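Local coordinates for probable tagatose 6-phosphate kinase (Sinorhizobium meliloti, PDB 3TXV), which probably phosphorylates tagatose 6-phosphate in carbohydrate metabolism, and belongs to the GatZ/KbaZ-like family of tagatose-bisphosphate aldolase subunits, at residues P230-F234 against A264-Q270; Y242-A247 against E277-F283; G291-L296 against A414-L419; L377-I382 against P405-L410. All blocks are in the same frame, centred on the assembly; numbering follows the deposited sequence.

Interaction 1: P230-F234 against A264-Q270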
loop_
_atom_site.group_PDB
_atom_site.type_symbol
_atom_site.label_atom_id
_atom_site.label_comp_id
_atom_site.label_asym_id
_atom_site.label_seq_id
_atom_site.Cartn_x
_atom_site.Cartn_y
_atom_site.Cartn_z
ATOM N N PRO A 230 10.019 -12.889 2.340
ATOM C CA PRO A 230 11.364 -13.086 1.790
ATOM C C PRO A 230 12.494 -12.601 2.725
ATOM O O PRO A 230 13.677 -12.726 2.374
ATOM C CB PRO A 230 11.343 -12.236 0.514
ATOM C CG PRO A 230 10.099 -11.334 0.647
ATOM C CD PRO A 230 9.474 -11.578 1.971
ATOM N N GLY A 231 12.120 -12.060 3.895
ATOM C CA GLY A 231 13.062 -11.525 4.873
ATOM C C GLY A 231 13.323 -10.050 4.596
ATOM O O GLY A 231 14.435 -9.656 4.241
ATOM N N VAL A 232 12.272 -9.233 4.685
ATOM C CA VAL A 232 12.413 -7.782 4.794
ATOM C C VAL A 232 11.500 -7.383 5.923
ATOM O O VAL A 232 10.335 -7.750 5.905
ATOM C CB VAL A 232 12.004 -7.024 3.504
ATOM C CG1 VAL A 232 13.004 -7.279 2.379
ATOM C CG2 VAL A 232 10.557 -7.344 3.091
ATOM N N GLU A 233 12.032 -6.688 6.930
ATOM C CA GLU A 233 11.211 -6.062 7.969
ATOM C C GLU A 233 11.555 -4.562 7.935
ATOM O O GLU A 233 12.547 -4.168 7.307
ATOM C CB GLU A 233 11.447 -6.695 9.379
ATOM C CG GLU A 233 11.270 -8.267 9.555
ATOM C CD GLU A 233 10.446 -8.728 10.847
ATOM O OE1 GLU A 233 9.943 -9.884 10.910
ATOM O OE2 GLU A 233 10.258 -7.923 11.801
ATOM N N PHE A 234 10.732 -3.725 8.568
ATOM C CA PHE A 234 11.176 -2.374 9.005
ATOM C C PHE A 234 10.566 -2.008 10.359
ATOM O O PHE A 234 9.433 -2.378 10.652
ATOM C CB PHE A 234 10.907 -1.285 7.961
ATOM C CG PHE A 234 9.476 -1.144 7.592
ATOM C CD1 PHE A 234 8.994 -1.726 6.430
ATOM C CD2 PHE A 234 8.602 -0.422 8.401
ATOM C CE1 PHE A 234 7.650 -1.612 6.090
ATOM C CE2 PHE A 234 7.248 -0.298 8.088
ATOM C CZ PHE A 234 6.763 -0.890 6.944
ATOM N N ALA A 264 5.550 -9.770 -2.574
ATOM C CA ALA A 264 6.211 -9.422 -1.313
ATOM C C ALA A 264 5.643 -8.142 -0.687
ATOM O O ALA A 264 5.483 -7.115 -1.358
ATOM C CB ALA A 264 7.720 -9.357 -1.486
ATOM N N HIS A 265 5.303 -8.229 0.595
ATOM C CA HIS A 265 4.790 -7.067 1.320
ATOM C C HIS A 265 5.920 -6.458 2.137
ATOM O O HIS A 265 6.862 -7.148 2.498
ATOM C CB HIS A 265 3.628 -7.458 2.247
ATOM C CG HIS A 265 2.373 -7.875 1.530
ATOM N ND1 HIS A 265 1.137 -7.901 2.152
ATOM C CD2 HIS A 265 2.158 -8.268 0.248
ATOM C CE1 HIS A 265 0.222 -8.301 1.283
ATOM N NE2 HIS A 265 0.815 -8.538 0.124
ATOM N N SER A 266 5.814 -5.166 2.422
ATOM C CA SER A 266 6.769 -4.451 3.280
ATOM C C SER A 266 8.144 -4.292 2.640
ATOM O O SER A 266 9.183 -4.411 3.305
ATOM C CB SER A 266 6.884 -5.088 4.694
ATOM O OG SER A 266 5.668 -5.688 5.087
ATOM N N THR A 267 8.144 -4.003 1.352
ATOM C CA THR A 267 9.376 -3.666 0.643
ATOM C C THR A 267 9.704 -2.224 0.921
ATOM O O THR A 267 10.732 -1.736 0.451
ATOM C CB THR A 267 9.204 -3.745 -0.881
ATOM O OG1 THR A 267 8.094 -2.912 -1.270
ATOM C CG2 THR A 267 8.990 -5.219 -1.361
ATOM N N ASP A 268 8.804 -1.536 1.637
ATOM C CA ASP A 268 8.971 -0.132 2.004
ATOM C C ASP A 268 10.336 0.147 2.568
ATOM O O ASP A 268 10.869 -0.670 3.341
ATOM C CB ASP A 268 7.930 0.254 3.018
ATOM C CG ASP A 268 6.536 0.221 2.438
ATOM O OD1 ASP A 268 5.964 -0.893 2.296
ATOM O OD2 ASP A 268 6.016 1.315 2.117
ATOM N N TYR A 269 10.906 1.282 2.144
ATOM C CA TYR A 269 12.201 1.808 2.622
ATOM C C TYR A 269 13.375 0.960 2.221
ATOM O O TYR A 269 14.464 1.179 2.727
ATOM C CB TYR A 269 12.245 2.021 4.165
ATOM C CG TYR A 269 11.021 2.676 4.731
ATOM C CD1 TYR A 269 10.713 3.991 4.407
ATOM C CD2 TYR A 269 10.156 1.978 5.546
ATOM C CE1 TYR A 269 9.560 4.618 4.860
ATOM C CE2 TYR A 269 8.982 2.583 6.026
ATOM C CZ TYR A 269 8.696 3.923 5.672
ATOM O OH TYR A 269 7.582 4.572 6.140
ATOM N N GLN A 270 13.191 -0.024 1.356
ATOM C CA GLN A 270 14.344 -0.863 0.992
ATOM C C GLN A 270 15.253 -0.091 0.015
ATOM O O GLN A 270 14.763 0.791 -0.698
ATOM C CB GLN A 270 13.901 -2.226 0.429
ATOM C CG GLN A 270 13.303 -3.169 1.450
ATOM C CD GLN A 270 14.345 -4.005 2.215
ATOM O OE1 GLN A 270 15.341 -4.434 1.666
ATOM N NE2 GLN A 270 14.094 -4.240 3.475
#
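The ring of F234 takes the edge of Y269 on one face: Y269 CE2 stands over the ring centre, 3.8 Å above the plane of F234. The pair is T-shaped, with planes at 87° and centroids 5.1 Å apart. A chi1 of 59° sets CG of F234 between its backbone N and carbonyl carbon and brings the ring onto the other segment, where F234 CE1 also meets D268 CB at 3.6 Å and S266 CB at 3.8 Å, both obliquely. An alanine in place of F234 is likely to leave the Y269 edge without the ring it points at and to open a gap beside D268 and S266. P230-F234 follows strand 223-227 and A264-Q270 runs on from the end of strand 261-264, neighbours in an eight-stranded parallel beta/alpha barrel; T267-Q270 makes a type II turn. The polar ends are anchored, D268 OD2 by the backbone N of G289 and G291, Y269 OH by the carbonyl of Y353. Next along, V232 CG1 packs 3.4 Å from Q270 NE2; the amide is held by I240 O at NE2 and Y242 N at OE1. At the barrel end P230 CG rests 3.8 Å from A264 CB.

Interaction 2: Y242-A247 against E277-F283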
loop_
_atom_site.group_PDB
_atom_site.type_symbol
_atom_site.label_atom_id
_atom_site.label_comp_id
_atom_site.label_asym_id
_atom_site.label_seq_id
_atom_site.Cartn_x
_atom_site.Cartn_y
_atom_site.Cartn_z
ATOM N N TYR A 242 17.007 -6.927 2.460
ATOM C CA TYR A 242 16.860 -8.228 1.802
ATOM C C TYR A 242 18.176 -8.971 1.632
ATOM O O TYR A 242 19.050 -8.535 0.894
ATOM C CB TYR A 242 16.206 -8.023 0.421
ATOM C CG TYR A 242 16.118 -9.240 -0.492
ATOM C CD1 TYR A 242 15.699 -10.484 -0.009
ATOM C CD2 TYR A 242 16.421 -9.123 -1.853
ATOM C CE1 TYR A 242 15.616 -11.588 -0.849
ATOM C CE2 TYR A 242 16.338 -10.230 -2.715
ATOM C CZ TYR A 242 15.932 -11.455 -2.201
ATOM O OH TYR A 242 15.843 -12.540 -3.031
ATOM N N ASP A 243 18.302 -10.098 2.320
ATOM C CA ASP A 243 19.473 -10.937 2.190
ATOM C C ASP A 243 19.223 -12.001 1.132
ATOM O O ASP A 243 18.411 -12.909 1.311
ATOM C CB ASP A 243 19.852 -11.556 3.533
ATOM C CG ASP A 243 21.316 -11.943 3.591
ATOM O OD1 ASP A 243 21.790 -12.656 2.681
ATOM O OD2 ASP A 243 22.003 -11.506 4.531
ATOM N N ARG A 244 19.930 -11.852 0.016
ATOM C CA ARG A 244 19.788 -12.712 -1.158
ATOM C C ARG A 244 20.144 -14.165 -0.810
ATOM O O ARG A 244 19.493 -15.111 -1.273
ATOM C CB ARG A 244 20.650 -12.167 -2.297
ATOM C CG ARG A 244 20.321 -12.728 -3.664
ATOM C CD ARG A 244 20.683 -11.732 -4.783
ATOM N NE ARG A 244 21.496 -12.317 -5.853
ATOM C CZ ARG A 244 21.313 -13.525 -6.407
ATOM N NH1 ARG A 244 20.298 -14.309 -6.032
ATOM N NH2 ARG A 244 22.134 -13.956 -7.371
ATOM N N ALA A 245 21.155 -14.325 0.038
ATOM C CA ALA A 245 21.506 -15.634 0.578
ATOM C C ALA A 245 20.351 -16.264 1.354
ATOM O O ALA A 245 19.901 -17.348 0.998
ATOM C CB ALA A 245 22.771 -15.552 1.449
ATOM N N ARG A 246 19.870 -15.590 2.399
ATOM C CA ARG A 246 18.805 -16.149 3.268
ATOM C C ARG A 246 17.506 -16.596 2.515
ATOM O O ARG A 246 16.744 -17.423 3.013
ATOM C CB ARG A 246 18.495 -15.205 4.460
ATOM N N ALA A 247 17.289 -16.075 1.308
ATOM C CA ALA A 247 16.121 -16.438 0.513
ATOM C C ALA A 247 16.477 -17.042 -0.850
ATOM O O ALA A 247 16.019 -16.562 -1.888
ATOM C CB ALA A 247 15.213 -15.228 0.340
ATOM N N GLU A 277 17.264 -6.746 -6.671
ATOM C CA GLU A 277 17.490 -8.133 -6.358
ATOM C C GLU A 277 16.161 -8.841 -6.051
ATOM O O GLU A 277 15.937 -9.984 -6.489
ATOM C CB GLU A 277 18.500 -8.274 -5.210
ATOM C CG GLU A 277 19.927 -7.810 -5.566
ATOM C CD GLU A 277 20.987 -8.150 -4.500
ATOM O OE1 GLU A 277 20.641 -8.616 -3.389
ATOM O OE2 GLU A 277 22.192 -7.957 -4.772
ATOM N N LEU A 278 15.257 -8.172 -5.340
ATOM C CA LEU A 278 14.003 -8.839 -5.020
ATOM C C LEU A 278 13.297 -9.300 -6.293
ATOM O O LEU A 278 12.783 -10.417 -6.346
ATOM C CB LEU A 278 13.092 -7.968 -4.169
ATOM C CG LEU A 278 13.220 -8.084 -2.643
ATOM C CD1 LEU A 278 12.533 -6.917 -1.956
ATOM C CD2 LEU A 278 12.676 -9.386 -2.061
ATOM N N VAL A 279 13.313 -8.450 -7.321
ATOM C CA VAL A 279 12.604 -8.718 -8.565
ATOM C C VAL A 279 13.267 -9.848 -9.314
ATOM O O VAL A 279 12.626 -10.862 -9.581
ATOM C CB VAL A 279 12.530 -7.499 -9.468
ATOM C CG1 VAL A 279 12.010 -7.906 -10.842
ATOM C CG2 VAL A 279 11.628 -6.458 -8.844
ATOM N N ALA A 280 14.542 -9.673 -9.657
ATOM C CA ALA A 280 15.369 -10.756 -10.173
ATOM C C ALA A 280 15.042 -12.126 -9.521
ATOM O O ALA A 280 14.735 -13.104 -10.232
ATOM C CB ALA A 280 16.829 -10.405 -9.966
ATOM N N ASP A 281 15.077 -12.196 -8.184
ATOM C CA ASP A 281 14.814 -13.477 -7.486
ATOM C C ASP A 281 13.340 -13.891 -7.435
ATOM O O ASP A 281 12.972 -14.844 -6.744
ATOM C CB ASP A 281 15.417 -13.470 -6.090
ATOM C CG ASP A 281 16.845 -13.066 -6.108
ATOM O OD1 ASP A 281 17.474 -13.192 -7.186
ATOM O OD2 ASP A 281 17.343 -12.607 -5.062
ATOM N N GLY A 282 12.506 -13.164 -8.160
ATOM C CA GLY A 282 11.122 -13.556 -8.345
ATOM C C GLY A 282 10.096 -13.107 -7.316
ATOM O O GLY A 282 8.918 -13.540 -7.365
ATOM N N PHE A 283 10.517 -12.260 -6.377
ATOM C CA PHE A 283 9.547 -11.551 -5.574
ATOM C C PHE A 283 9.184 -10.426 -6.499
ATOM O O PHE A 283 9.761 -9.352 -6.442
ATOM C CB PHE A 283 10.178 -11.114 -4.264
ATOM C CG PHE A 283 10.915 -12.217 -3.593
ATOM C CD1 PHE A 283 10.231 -13.139 -2.798
ATOM C CD2 PHE A 283 12.278 -12.400 -3.816
ATOM C CE1 PHE A 283 10.910 -14.212 -2.205
ATOM C CE2 PHE A 283 12.968 -13.457 -3.214
ATOM C CZ PHE A 283 12.286 -14.359 -2.411
#
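D281 shares its carboxylate between Y242 and R244 in an unusual way: Y242 takes the anti lone pair of OD2, and OD1 meets R244 from well out of the guanidinium plane. The hydroxyl of Y242 donates to D281 OD2 at 2.5 Å, on the side turned away from OD1. R244 NH1 lies 3.2 Å from D281 OD1, but the salt bridge is one of charge, with no N-H aimed at the oxygen. E277 adds a second carboxylate near R244: its OE1 lies 4.5 Å from R244 NE, opposite charges beyond salt-bridge range. With CG anti to the backbone N (chi1 173°), the Y242 ring reaches across to the helix, and L278 CD2 makes a CH-pi contact over its centre, 3.5 Å from the centroid. F283 CE2 approaches Y242 CZ to 3.7 Å, the two rings inclined at 78°. This joins the loop after strand 239-240 to the C-terminal end of helix 272-280, which closes with a Schellman motif: G282 N bonds to V279 O, F283 N to L278 O, and the chain turns into strand 283-288. D281 is the first residue past that helix, where the helix end would probably disfavour a negative charge; the Y242 hydroxyl and the R244 guanidinium are likely to offset this.

Interaction 3: G291-L296 against A414-L419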
loop_
_atom_site.group_PDB
_atom_site.type_symbol
_atom_site.label_atom_id
_atom_site.label_comp_id
_atom_site.label_asym_id
_atom_site.label_seq_id
_atom_site.Cartn_x
_atom_site.Cartn_y
_atom_site.Cartn_z
ATOM N N GLY A 291 6.077 3.731 2.667
ATOM C CA GLY A 291 7.179 4.481 2.170
ATOM C C GLY A 291 6.705 5.628 1.327
ATOM O O GLY A 291 7.446 6.507 1.097
ATOM N N LEU A 292 5.493 5.614 0.823
ATOM C CA LEU A 292 5.152 6.560 -0.189
ATOM C C LEU A 292 4.539 7.739 0.453
ATOM O O LEU A 292 4.698 8.817 0.008
ATOM C CB LEU A 292 4.142 5.954 -1.129
ATOM C CG LEU A 292 4.695 4.908 -2.045
ATOM C CD1 LEU A 292 3.634 4.178 -2.662
ATOM C CD2 LEU A 292 5.461 5.568 -3.042
ATOM N N THR A 293 3.802 7.511 1.510
ATOM C CA THR A 293 3.204 8.593 2.300
ATOM C C THR A 293 4.171 9.105 3.359
ATOM O O THR A 293 4.048 10.237 3.849
ATOM C CB THR A 293 1.969 8.119 3.019
ATOM O OG1 THR A 293 2.220 6.805 3.572
ATOM C CG2 THR A 293 0.772 8.098 2.073
ATOM N N PHE A 294 5.117 8.254 3.741
ATOM C CA PHE A 294 6.209 8.707 4.559
ATOM C C PHE A 294 6.924 9.883 3.835
ATOM O O PHE A 294 7.030 10.966 4.396
ATOM C CB PHE A 294 7.147 7.535 4.869
ATOM C CG PHE A 294 8.362 7.918 5.647
ATOM C CD1 PHE A 294 9.469 8.462 5.002
ATOM C CD2 PHE A 294 8.389 7.761 7.030
ATOM C CE1 PHE A 294 10.616 8.852 5.734
ATOM C CE2 PHE A 294 9.501 8.119 7.760
ATOM C CZ PHE A 294 10.633 8.661 7.119
ATOM N N ALA A 295 7.375 9.683 2.597
ATOM C CA ALA A 295 8.006 10.755 1.820
ATOM C C ALA A 295 7.089 12.000 1.619
ATOM O O ALA A 295 7.539 13.174 1.753
ATOM C CB ALA A 295 8.460 10.224 0.514
ATOM N N LEU A 296 5.802 11.747 1.318
ATOM C CA LEU A 296 4.840 12.815 1.158
ATOM C C LEU A 296 4.860 13.680 2.402
ATOM O O LEU A 296 5.087 14.890 2.299
ATOM C CB LEU A 296 3.459 12.260 0.897
ATOM C CG LEU A 296 2.273 13.245 0.834
ATOM C CD1 LEU A 296 2.628 14.589 0.148
ATOM C CD2 LEU A 296 1.100 12.583 0.131
ATOM N N ALA A 414 8.774 14.497 -4.218
ATOM C CA ALA A 414 9.136 13.632 -3.081
ATOM C C ALA A 414 8.619 12.214 -3.319
ATOM O O ALA A 414 9.414 11.270 -3.345
ATOM C CB ALA A 414 8.616 14.191 -1.766
ATOM N N VAL A 415 7.309 12.068 -3.552
ATOM C CA VAL A 415 6.737 10.752 -3.852
ATOM C C VAL A 415 7.521 10.017 -4.975
ATOM O O VAL A 415 7.983 8.869 -4.799
ATOM C CB VAL A 415 5.208 10.826 -4.171
ATOM C CG1 VAL A 415 4.586 9.480 -4.034
ATOM C CG2 VAL A 415 4.522 11.777 -3.219
ATOM N N ASP A 416 7.681 10.718 -6.103
ATOM C CA ASP A 416 8.323 10.203 -7.318
ATOM C C ASP A 416 9.729 9.660 -7.044
ATOM O O ASP A 416 10.141 8.681 -7.631
ATOM C CB ASP A 416 8.344 11.306 -8.374
ATOM C CG ASP A 416 8.468 10.770 -9.785
ATOM O OD1 ASP A 416 7.496 10.158 -10.284
ATOM O OD2 ASP A 416 9.518 10.983 -10.416
ATOM N N ALA A 417 10.451 10.269 -6.116
ATOM C CA ALA A 417 11.771 9.740 -5.765
ATOM C C ALA A 417 11.730 8.290 -5.222
ATOM O O ALA A 417 12.595 7.475 -5.543
ATOM C CB ALA A 417 12.510 10.683 -4.824
ATOM N N VAL A 418 10.715 7.968 -4.425
ATOM C CA VAL A 418 10.501 6.601 -3.944
ATOM C C VAL A 418 10.098 5.744 -5.132
ATOM O O VAL A 418 10.755 4.751 -5.437
ATOM C CB VAL A 418 9.405 6.550 -2.864
ATOM C CG1 VAL A 418 9.342 5.180 -2.208
ATOM C CG2 VAL A 418 9.602 7.670 -1.813
ATOM N N LEU A 419 9.051 6.177 -5.828
ATOM C CA LEU A 419 8.539 5.494 -7.023
ATOM C C LEU A 419 9.547 5.169 -8.111
ATOM O O LEU A 419 9.475 4.103 -8.688
ATOM C CB LEU A 419 7.420 6.296 -7.666
ATOM C CG LEU A 419 6.075 6.304 -6.966
ATOM C CD1 LEU A 419 5.068 6.857 -7.938
ATOM C CD2 LEU A 419 5.687 4.912 -6.489
#
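V418 CG2 meets A295 CB at 3.6 Å, and its other methyl, CG1, lies 4.0 Å from L292 CD2. The same L292 CD2 goes on to touch L419 CD2 at 3.5 Å, the two leucines crossing at about a right angle, and V415 CG1 at 4.1 Å. L292 has chi1 -72°, which turns CG away from its carbonyl carbon and lets the branch reach all three partners. Small residues bring the backbones close: A414 CB rests 3.8 Å from A295 O, and G291, with no side chain, has its carbonyl O beside both V418 methyls. A serine in place of V418 would probably lose the packing against A295 and L292 and open a gap over G291. The helices 290-310 and 407-424 pack near antiparallel, the axes of these short segments 8.3 Å apart at 148°, so the terminal helix lies along the helix that follows the last barrel strand, 283-288. Behind them, L292 and L419 both reach I26 of strand 23-26, while V415 and L419 abut A36 and A37 of helix 31-43. No hydrogen bond joins the two segments; cohesion comes from close-packed, largely buried apolar groups, which set spacing by fit rather than by direction.

Interaction 4: L377-I382 against P405-L410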
loop_
_atom_site.group_PDB
_atom_site.type_symbol
_atom_site.label_atom_id
_atom_site.label_comp_id
_atom_site.label_asym_id
_atom_site.label_seq_id
_atom_site.Cartn_x
_atom_site.Cartn_y
_atom_site.Cartn_z
ATOM N N LEU A 377 1.040 28.676 -0.434
ATOM C CA LEU A 377 2.236 28.618 -1.292
ATOM C C LEU A 377 1.925 28.575 -2.802
ATOM O O LEU A 377 2.830 28.470 -3.631
ATOM C CB LEU A 377 3.156 27.472 -0.861
ATOM C CG LEU A 377 3.748 27.527 0.562
ATOM C CD1 LEU A 377 4.428 26.214 0.919
ATOM C CD2 LEU A 377 4.709 28.665 0.779
ATOM N N ASP A 378 0.635 28.669 -3.133
ATOM C CA ASP A 378 0.130 28.714 -4.507
ATOM C C ASP A 378 0.716 29.899 -5.255
ATOM O O ASP A 378 0.593 31.044 -4.817
ATOM C CB ASP A 378 -1.386 28.904 -4.460
ATOM C CG ASP A 378 -2.108 28.498 -5.772
ATOM O OD1 ASP A 378 -3.301 28.867 -5.906
ATOM O OD2 ASP A 378 -1.534 27.797 -6.647
ATOM N N GLY A 379 1.349 29.615 -6.389
ATOM C CA GLY A 379 2.000 30.634 -7.211
ATOM C C GLY A 379 3.399 31.006 -6.757
ATOM O O GLY A 379 4.212 31.537 -7.547
ATOM N N VAL A 380 3.689 30.729 -5.484
ATOM C CA VAL A 380 4.936 31.162 -4.879
ATOM C C VAL A 380 6.076 30.337 -5.410
ATOM O O VAL A 380 6.074 29.124 -5.285
ATOM C CB VAL A 380 4.898 31.106 -3.337
ATOM C CG1 VAL A 380 6.167 31.680 -2.750
ATOM C CG2 VAL A 380 3.702 31.874 -2.783
ATOM N N ALA A 381 7.037 31.008 -6.029
ATOM C CA ALA A 381 8.250 30.357 -6.476
ATOM C C ALA A 381 9.211 30.239 -5.302
ATOM O O ALA A 381 9.844 31.217 -4.921
ATOM C CB ALA A 381 8.880 31.136 -7.593
ATOM N N ILE A 382 9.320 29.044 -4.725
ATOM C CA ILE A 382 10.269 28.826 -3.641
ATOM C C ILE A 382 11.719 28.965 -4.134
ATOM O O ILE A 382 12.113 28.415 -5.183
ATOM C CB ILE A 382 10.027 27.484 -2.920
ATOM C CG1 ILE A 382 8.640 27.493 -2.262
ATOM C CG2 ILE A 382 11.111 27.222 -1.862
ATOM C CD1 ILE A 382 7.972 26.139 -2.198
ATOM N N PRO A 405 10.046 24.545 -8.752
ATOM C CA PRO A 405 10.095 24.921 -7.363
ATOM C C PRO A 405 8.829 25.514 -6.862
ATOM O O PRO A 405 8.864 26.600 -6.377
ATOM C CB PRO A 405 11.099 26.038 -7.384
ATOM C CG PRO A 405 11.217 26.401 -8.707
ATOM C CD PRO A 405 11.113 25.205 -9.466
ATOM N N GLN A 406 7.747 24.763 -6.902
ATOM C CA GLN A 406 6.475 25.187 -6.373
ATOM C C GLN A 406 5.989 24.055 -5.492
ATOM O O GLN A 406 6.408 22.950 -5.656
ATOM C CB GLN A 406 5.528 25.534 -7.497
ATOM C CG GLN A 406 6.124 26.488 -8.487
ATOM C CD GLN A 406 5.108 27.352 -9.189
ATOM O OE1 GLN A 406 4.179 26.862 -9.802
ATOM N NE2 GLN A 406 5.307 28.636 -9.140
ATOM N N ALA A 407 5.134 24.323 -4.531
ATOM C CA ALA A 407 4.846 23.356 -3.491
ATOM C C ALA A 407 4.262 21.999 -3.876
ATOM O O ALA A 407 4.701 21.001 -3.383
ATOM C CB ALA A 407 3.994 24.009 -2.446
ATOM N N LYS A 408 3.292 21.956 -4.756
ATOM C CA LYS A 408 2.700 20.683 -5.231
ATOM C C LYS A 408 3.679 19.896 -6.101
ATOM O O LYS A 408 3.806 18.669 -5.945
ATOM C CB LYS A 408 1.394 20.972 -5.987
ATOM C CG LYS A 408 0.394 19.839 -6.138
ATOM C CD LYS A 408 0.366 19.341 -7.580
ATOM C CE LYS A 408 -1.082 19.234 -8.129
ATOM N NZ LYS A 408 -1.827 18.021 -7.668
ATOM N N PRO A 409 4.373 20.582 -7.031
ATOM C CA PRO A 409 5.429 19.844 -7.708
ATOM C C PRO A 409 6.493 19.309 -6.748
ATOM O O PRO A 409 7.029 18.229 -6.974
ATOM C CB PRO A 409 6.021 20.895 -8.659
ATOM C CG PRO A 409 4.833 21.703 -9.055
ATOM C CD PRO A 409 4.018 21.813 -7.775
ATOM N N LEU A 410 6.794 20.039 -5.684
ATOM C CA LEU A 410 7.773 19.536 -4.737
ATOM C C LEU A 410 7.234 18.353 -3.915
ATOM O O LEU A 410 7.991 17.435 -3.537
ATOM C CB LEU A 410 8.335 20.662 -3.875
ATOM C CG LEU A 410 9.221 21.682 -4.616
ATOM C CD1 LEU A 410 9.382 22.942 -3.806
ATOM C CD2 LEU A 410 10.599 21.106 -4.994
#
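The side-chain amide of Q406 brings NE2 to the L377-V380 turn, 3.5 Å from G379 O, at an angle too poor for a hydrogen bond. The peptide carbonyl of P405 is used more decisively: its O accepts I382 N at 3.0 Å, with an N-H...O angle of 139°. This is the one hydrogen bond across the contact, and it joins backbone to backbone just ahead of the helix. P405 CB also packs 3.4 Å from I382 O. Q406 occupies the N-cap position of helix 407-424, and its side chain, extended beyond CG, reaches to the turn. That turn is type II, closed by V380 N to L377 O, with G379 in the positive-phi position. Two apolar contacts also join the segments: L377 CB to A407 CB at 3.9 Å, and I382 CD1 to L410 CD1 at 3.8 Å. I382 has CG1 anti to its carbonyl carbon (chi1 -63°), which carries CD1 in beside the first turn of the helix. L303 of helix 290-310 backs L377, I382 and A407, and I387 of helix 384-390 touches P405, I382 and L410. The contact therefore sets the start of the last long helix against the loop between helices 364-376 and 384-390. One backbone bond ties I382 to P405, while apolar packing does the rest, and the nearby Q406 amide probably adds only a loose polar approach.

From the N terminus, the first segment met is 230-234, after barrel strand 223-227, and interaction 1 closes its loop at 264-270, on from strand 261-264. Interaction 2 opens at 242-247, before that closure, and shuts at 277-283, so the two cross; they also touch one another. Interaction 3 starts at 291-296 on the helix after strand 283-288 and does not close until 414-419, joining the barrel's last helix to the C-terminal helix. Within that long excursion lies interaction 4, 377-382 with 405-410, which ties down the start of the same C-terminal helix. Interactions 1 and 3 follow in series and touch where the loop after strand 261-264 meets the start of helix 290-310.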